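Local structure of Thiol:disulfide interchange protein DsbC (Haemophilus influenzae, 1T3B) at residues S184-T187 against E191-G194. The protein probably acts as a periplasmic thiol:disulfide interchange enzyme, passing its disulfide to other proteins and isomerising wrongly paired disulfides. Numbering follows the deposited sequence.
Sequences SIVT and ELIG
Ile185 O takes a hydrogen bond from Ile193 N at 3.0 Å. The amide lies nearly on the line of the carbonyl, with a C=O...N angle of 172°. The N-H points less well, at 138° to the acceptor. This is the one hydrogen bond that joins the two segments. The chain runs back on itself here, and the two segments run roughly antiparallel. Val186 faces Leu192 and Ser184 faces Gly194. At that end Ser184 CA comes to 3.7 Å from Gly194 CA, so the backbones are in contact there. Ser184 OG turns back to Gly181 O, its hydrogen-bond partner.

The contact belongs to the thioredoxin-like domain. Residues 184-186 form an edge strand of its mixed sheet, antiparallel to strand 88-94. Residues 191-194 lie in the loop that leads to helix 199-208. The chain turns back after the strand, and residues 191-194 run along its outer side, as in the last hairpin of thioredoxin folds. Ile185 packs on Val90 and Val92 of the neighbouring strand and on Leu202 of helix 199-208, which Ile193 also reaches, at Ala205.

Val186 has CG1 anti to its own N (chi1 175°), and this methyl meets Glu191 O at 3.5 Å. Val186 CG2 is 4.2 Å from Leu192 CD1, a loose apolar contact. Near the turn, the methyl of Thr187 does the touching. Thr187 CG2 lies 3.3 Å from Glu191 CB, and the two side chains cross at a slant.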
ATOM      1  N   SER A 184      -5.909   1.455  24.647  1.00 68.72           N
ATOM      2  CA  SER A 184      -5.211   0.612  23.692  1.00 67.87           C
ATOM      3  C   SER A 184      -3.845   0.339  24.296  1.00 67.70           C
ATOM      4  O   SER A 184      -3.058   1.256  24.471  1.00 69.63           O
ATOM      5  CB  SER A 184      -5.071   1.317  22.337  1.00 68.90           C
ATOM      6  OG  SER A 184      -6.334   1.528  21.729  1.00 67.35           O
ATOM      7  N   ILE A 185      -3.593  -0.928  24.621  1.00 67.10           N
ATOM      8  CA  ILE A 185      -2.350  -1.388  25.232  1.00 64.83           C
ATOM      9  C   ILE A 185      -1.295  -1.802  24.212  1.00 66.96           C
ATOM     10  O   ILE A 185      -1.518  -2.704  23.414  1.00 67.42           O
ATOM     11  CB  ILE A 185      -2.595  -2.620  26.117  1.00 62.14           C
ATOM     12  CG1 ILE A 185      -3.584  -2.312  27.243  1.00 60.51           C
ATOM     13  CG2 ILE A 185      -1.287  -3.106  26.657  1.00 61.67           C
ATOM     14  CD1 ILE A 185      -5.031  -2.558  26.906  1.00 58.35           C
ATOM     15  N   VAL A 186      -0.137  -1.156  24.241  1.00 68.39           N
ATOM     16  CA  VAL A 186       0.939  -1.507  23.322  1.00 70.02           C
ATOM     17  C   VAL A 186       1.957  -2.318  24.090  1.00 71.22           C
ATOM     18  O   VAL A 186       2.535  -1.856  25.065  1.00 71.02           O
ATOM     19  CB  VAL A 186       1.634  -0.272  22.745  1.00 70.26           C
ATOM     20  CG1 VAL A 186       2.815  -0.697  21.892  1.00 69.11           C
ATOM     21  CG2 VAL A 186       0.650   0.527  21.926  1.00 72.97           C
ATOM     22  N   THR A 187       2.170  -3.541  23.640  1.00 74.04           N
ATOM     23  CA  THR A 187       3.097  -4.459  24.282  1.00 75.82           C
ATOM     24  C   THR A 187       4.530  -3.950  24.267  1.00 76.54           C
ATOM     25  O   THR A 187       4.884  -3.098  23.463  1.00 77.52           O
ATOM     26  CB  THR A 187       3.025  -5.829  23.596  1.00 76.40           C
ATOM     27  OG1 THR A 187       2.705  -6.837  24.567  1.00 76.38           O
ATOM     28  CG2 THR A 187       4.337  -6.153  22.910  1.00 75.96           C
ATOM     29  N   GLU A 191       4.039  -4.986  20.089  1.00 82.76           N
ATOM     30  CA  GLU A 191       2.732  -5.478  19.646  1.00 83.18           C
ATOM     31  C   GLU A 191       1.598  -4.478  19.828  1.00 82.39           C
ATOM     32  O   GLU A 191       1.821  -3.276  19.808  1.00 82.31           O
ATOM     33  CB  GLU A 191       2.384  -6.803  20.325  1.00 82.64           C
ATOM     34  CG  GLU A 191       1.470  -7.680  19.475  1.00 84.14           C
ATOM     35  CD  GLU A 191       1.156  -9.033  20.111  1.00 86.76           C
ATOM     36  OE1 GLU A 191       0.403  -9.060  21.109  1.00 84.99           O
ATOM     37  OE2 GLU A 191       1.662 -10.073  19.615  1.00 88.12           O
ATOM     38  N   LEU A 192       0.377  -4.969  19.991  1.00 81.49           N
ATOM     39  CA  LEU A 192      -0.759  -4.075  20.132  1.00 80.78           C
ATOM     40  C   LEU A 192      -2.073  -4.795  20.358  1.00 80.86           C
ATOM     41  O   LEU A 192      -2.733  -5.202  19.408  1.00 80.58           O
ATOM     42  CB  LEU A 192      -0.883  -3.221  18.880  1.00 80.70           C
ATOM     43  CG  LEU A 192      -2.191  -2.451  18.711  1.00 81.84           C
ATOM     44  CD1 LEU A 192      -2.428  -1.536  19.908  1.00 83.70           C
ATOM     45  CD2 LEU A 192      -2.132  -1.648  17.418  1.00 81.69           C
ATOM     46  N   ILE A 193      -2.459  -4.946  21.617  1.00 81.04           N
ATOM     47  CA  ILE A 193      -3.714  -5.610  21.933  1.00 81.35           C
ATOM     48  C   ILE A 193      -4.770  -4.538  22.138  1.00 82.61           C
ATOM     49  O   ILE A 193      -5.688  -4.714  22.944  1.00 82.75           O
ATOM     50  CB  ILE A 193      -3.619  -6.400  23.225  1.00 81.33           C
ATOM     51  CG1 ILE A 193      -2.172  -6.820  23.466  1.00 81.01           C
ATOM     52  CG2 ILE A 193      -4.553  -7.596  23.151  1.00 82.50           C
ATOM     53  CD1 ILE A 193      -1.917  -7.280  24.883  1.00 81.18           C
ATOM     54  N   GLY A 194      -4.616  -3.426  21.419  1.00 82.06           N
ATOM     55  CA  GLY A 194      -5.543  -2.311  21.528  1.00 82.41           C
ATOM     56  C   GLY A 194      -6.960  -2.679  21.929  1.00 81.86           C
ATOM     57  O   GLY A 194      -7.648  -3.408  21.213  1.00 82.33           O
TER